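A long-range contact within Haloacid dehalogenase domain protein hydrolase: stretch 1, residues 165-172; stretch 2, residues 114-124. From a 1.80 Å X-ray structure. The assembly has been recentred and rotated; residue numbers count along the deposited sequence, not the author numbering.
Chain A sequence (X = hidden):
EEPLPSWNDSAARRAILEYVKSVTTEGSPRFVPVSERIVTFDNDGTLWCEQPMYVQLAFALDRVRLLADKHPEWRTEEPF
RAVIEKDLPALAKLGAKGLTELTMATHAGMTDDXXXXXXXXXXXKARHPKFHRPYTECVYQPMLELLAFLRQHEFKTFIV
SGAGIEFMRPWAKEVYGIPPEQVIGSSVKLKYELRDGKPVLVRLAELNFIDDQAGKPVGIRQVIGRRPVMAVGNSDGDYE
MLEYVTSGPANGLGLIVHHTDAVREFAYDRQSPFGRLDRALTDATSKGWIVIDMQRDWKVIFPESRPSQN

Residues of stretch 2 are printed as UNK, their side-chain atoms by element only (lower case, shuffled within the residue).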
# COMPACT_ATOMS: atom_id res chain seq x y z
N ILE A 165 -6.15 3.56 9.70
CA ILE A 165 -4.94 2.81 9.44
C ILE A 165 -3.91 3.04 10.55
O ILE A 165 -3.27 2.10 11.03
CB ILE A 165 -4.42 3.15 8.02
CG1 ILE A 165 -3.41 2.12 7.53
CG2 ILE A 165 -3.84 4.55 7.94
CD1 ILE A 165 -2.95 2.40 6.11
N GLU A 166 -3.80 4.29 11.02
CA GLU A 166 -2.81 4.65 12.04
C GLU A 166 -3.25 4.33 13.46
O GLU A 166 -2.43 4.37 14.39
CB GLU A 166 -2.42 6.13 11.90
CG GLU A 166 -1.78 6.48 10.55
CD GLU A 166 -0.64 5.55 10.13
OE1 GLU A 166 0.09 5.02 11.00
OE2 GLU A 166 -0.47 5.34 8.91
N PHE A 167 -4.53 4.01 13.65
CA PHE A 167 -4.98 3.45 14.92
C PHE A 167 -4.53 1.99 15.07
O PHE A 167 -4.27 1.54 16.18
CB PHE A 167 -6.50 3.52 15.05
CG PHE A 167 -7.00 3.04 16.37
CD1 PHE A 167 -6.81 3.80 17.51
CD2 PHE A 167 -7.63 1.80 16.48
CE1 PHE A 167 -7.25 3.35 18.74
CE2 PHE A 167 -8.07 1.34 17.71
CZ PHE A 167 -7.88 2.12 18.84
N MSE A 168 -4.46 1.25 13.96
CA MSE A 168 -4.15 -0.19 14.00
C MSE A 168 -2.68 -0.48 13.88
O MSE A 168 -2.17 -1.43 14.49
CB MSE A 168 -4.89 -0.90 12.87
CG MSE A 168 -6.40 -0.82 13.06
SE MSE A 168 -7.34 -1.71 11.57
CE MSE A 168 -6.99 -0.39 10.15
N ARG A 169 -1.97 0.33 13.10
CA ARG A 169 -0.56 0.06 12.78
C ARG A 169 0.41 -0.05 13.96
O ARG A 169 1.37 -0.81 13.88
CB ARG A 169 -0.02 1.07 11.77
CG ARG A 169 -0.33 0.69 10.33
CD ARG A 169 0.06 1.79 9.37
NE ARG A 169 0.12 1.30 7.99
CZ ARG A 169 0.23 2.06 6.91
NH1 ARG A 169 0.25 3.39 7.00
NH2 ARG A 169 0.32 1.49 5.73
N PRO A 170 0.18 0.71 15.05
CA PRO A 170 1.13 0.63 16.16
C PRO A 170 1.24 -0.75 16.83
O PRO A 170 2.29 -1.05 17.40
CB PRO A 170 0.60 1.67 17.15
CG PRO A 170 -0.17 2.63 16.32
CD PRO A 170 -0.79 1.80 15.24
N TRP A 171 0.19 -1.56 16.76
CA TRP A 171 0.13 -2.82 17.52
C TRP A 171 -0.18 -4.08 16.69
O TRP A 171 -0.07 -5.20 17.20
CB TRP A 171 -0.90 -2.68 18.65
CG TRP A 171 -2.24 -2.21 18.19
CD1 TRP A 171 -2.67 -0.91 18.10
CD2 TRP A 171 -3.32 -3.02 17.74
NE1 TRP A 171 -3.96 -0.87 17.62
CE2 TRP A 171 -4.38 -2.15 17.39
CE3 TRP A 171 -3.51 -4.40 17.60
CZ2 TRP A 171 -5.61 -2.61 16.91
CZ3 TRP A 171 -4.73 -4.86 17.12
CH2 TRP A 171 -5.76 -3.97 16.78
N ALA A 172 -0.55 -3.91 15.42
CA ALA A 172 -1.03 -5.04 14.60
C ALA A 172 0.05 -6.10 14.35
O ALA A 172 -0.26 -7.30 14.22
CB ALA A 172 -1.61 -4.54 13.28
N UNK A 114 3.88 11.38 16.70
CA UNK A 114 3.17 11.89 17.87
C UNK A 114 1.83 11.16 18.03
O UNK A 114 1.47 10.73 19.14
c UNK A 114 4.30 14.14 18.05
c UNK A 114 2.99 13.41 17.77
o UNK A 114 5.32 16.27 18.08
c UNK A 114 4.35 15.61 17.65
o UNK A 114 3.48 16.11 16.91
N UNK A 115 1.12 10.98 16.92
CA UNK A 115 -0.15 10.27 16.95
C UNK A 115 0.04 8.80 17.37
O UNK A 115 -0.72 8.29 18.18
c UNK A 115 -2.21 9.72 15.59
c UNK A 115 -4.75 8.56 15.62
c UNK A 115 -3.69 7.92 15.00
c UNK A 115 -0.85 10.34 15.59
c UNK A 115 -2.43 8.49 14.99
c UNK A 115 -3.28 10.36 16.21
c UNK A 115 -4.54 9.79 16.23
N UNK A 116 1.06 8.15 16.81
CA UNK A 116 1.39 6.77 17.18
C UNK A 116 1.61 6.63 18.68
O UNK A 116 1.08 5.71 19.31
o UNK A 116 4.76 3.26 16.42
c UNK A 116 3.07 4.87 16.82
c UNK A 116 2.62 6.27 16.41
c UNK A 116 4.26 4.34 16.05
o UNK A 116 4.69 4.98 15.08
N UNK A 117 2.39 7.54 19.27
CA UNK A 117 2.64 7.53 20.72
C UNK A 117 1.35 7.65 21.54
O UNK A 117 1.19 6.99 22.56
c UNK A 117 5.03 8.40 20.62
c UNK A 117 3.61 8.65 21.11
n UNK A 117 5.83 9.46 20.58
o UNK A 117 5.40 7.27 20.29
N UNK A 118 0.44 8.51 21.08
CA UNK A 118 -0.86 8.68 21.72
C UNK A 118 -1.68 7.38 21.67
O UNK A 118 -2.23 6.95 22.68
c UNK A 118 -1.44 12.41 20.82
c UNK A 118 -1.01 11.17 21.58
c UNK A 118 -3.11 9.82 21.45
c UNK A 118 -1.63 9.86 21.09
N UNK A 119 -1.76 6.77 20.49
CA UNK A 119 -2.46 5.50 20.33
C UNK A 119 -1.84 4.40 21.20
O UNK A 119 -2.56 3.65 21.87
c UNK A 119 -2.95 3.61 18.73
c UNK A 119 -2.46 5.04 18.85
c UNK A 119 -3.32 5.97 18.01
N UNK A 120 -0.53 4.30 21.18
CA UNK A 120 0.19 3.25 21.93
C UNK A 120 -0.03 3.36 23.43
O UNK A 120 -0.27 2.36 24.11
c UNK A 120 1.69 3.29 21.60
c UNK A 120 2.47 2.29 22.45
o UNK A 120 1.85 2.98 20.21
N UNK A 121 0.04 4.58 23.95
CA UNK A 121 -0.22 4.81 25.35
C UNK A 121 -1.67 4.52 25.72
O UNK A 121 -1.93 3.90 26.74
o UNK A 121 2.41 5.84 27.93
c UNK A 121 0.19 6.23 25.74
o UNK A 121 2.93 4.46 26.29
c UNK A 121 2.40 5.51 26.73
c UNK A 121 1.70 6.42 25.73
N UNK A 122 -2.61 4.92 24.87
CA UNK A 122 -4.01 4.65 25.15
C UNK A 122 -4.30 3.15 25.15
O UNK A 122 -4.95 2.63 26.05
c UNK A 122 -7.14 5.83 25.33
n UNK A 122 -8.41 5.31 25.38
c UNK A 122 -9.55 3.38 24.27
c UNK A 122 -8.48 4.22 24.55
c UNK A 122 -8.10 2.17 22.78
c UNK A 122 -7.02 3.01 23.05
c UNK A 122 -9.34 2.36 23.39
c UNK A 122 -4.93 5.33 24.14
c UNK A 122 -7.21 4.06 23.95
c UNK A 122 -6.37 5.10 24.46
N UNK A 123 -3.82 2.44 24.13
CA UNK A 123 -4.22 1.04 23.97
C UNK A 123 -3.58 0.12 25.01
O UNK A 123 -4.03 -1.00 25.21
c UNK A 123 -5.44 -0.60 20.75
c UNK A 123 -3.99 0.54 22.52
c UNK A 123 -5.01 -0.57 22.19
c UNK A 123 -2.55 0.08 22.31
N UNK A 124 -2.54 0.58 25.69
CA UNK A 124 -2.02 -0.20 26.81
C UNK A 124 -2.65 0.19 28.16
O UNK A 124 -2.65 -0.62 29.08
c UNK A 124 1.62 1.06 27.39
c UNK A 124 -0.49 -0.16 26.84
c UNK A 124 2.00 2.36 29.46
n UNK A 124 2.50 3.45 30.05
n UNK A 124 2.14 2.20 28.15
n UNK A 124 1.37 1.45 30.21
c UNK A 124 0.11 1.17 27.24

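Position 114 has three side-chain carbons in a row, the third carrying two oxygens. It lies out of reach of stretch 1. The carboxylate at that chain length makes it Glu 114.

Position 115 has one carbon, then a ring of six carbons. The ring touches Glu 166 CB, and its edge meets Phe 167 N. This is Phe 115. Phe 115 CE2 is 3.8 Å from Glu 166 CB.

Position 116 again has three carbons, the third with two oxygens. Its extended chain lays aliphatic carbon beside Pro 170. It is Glu 116, with CG 4.0 Å from Pro 170 CG.

Position 117 has two carbons, the second carrying one oxygen and one nitrogen. Its CA-to-CB bond points away from stretch 1. The short amide identifies Asn 117.

Position 118 has four carbons, forked at the first, with one arm two carbons long. It does not reach stretch 1. That is Ile 118.

Position 119 has three carbons, the first carrying the other two. One methyl touches Phe 167 O. This is Val 119. Val 119 CG1 is 3.5 Å from Phe 167 O, 3.8 Å from Pro 170 CG and 4.1 Å from Phe 167 CD1.

Position 120 has one carbon carrying an oxygen and a carbon. The oxygen lies by Pro 170. This is Thr 120, with OG1 3.6 Å from Pro 170 CB. The hydroxyl donates a hydrogen bond back along its own helix, from OG1 to Glu 116 O at 3.0 Å.

Position 121 has three carbons ending in two oxygens and makes no contact with stretch 1. It is Glu 121.

Position 122 has one carbon, then fused five- and six-membered rings holding eight carbons and one nitrogen. The ring system meets the edge of the Phe 167 ring. Only Trp 122 fits. Its CZ3 is 3.9 Å from Phe 167 CZ.

Position 123 has four carbons, forked at the first, with one two-carbon arm. A methyl sits over one face of the Trp 171 indole. This is Ile 123. Its CD1 is 3.8 Å from the centroid of the Trp 171 five-membered ring, a CH-pi contact.

Position 124 has three carbons, a nitrogen, then a carbon with two more nitrogens. It does not reach stretch 1. This guanidinium is Arg 124. Its NE forms a salt bridge with Glu 121 OE2 at 3.0 Å.

The contact works by apolar packing; no hydrogen bond crosses it. Val 119 packs against Phe 167 and Pro 170, while Ile 123 touches both Phe 167 and Trp 171. Trp 171 NE1 donates to Phe 167 O at 2.8 Å, linking two residues that touch Ile 123.

Stretch 2 114-124: EFENIVTEWIR
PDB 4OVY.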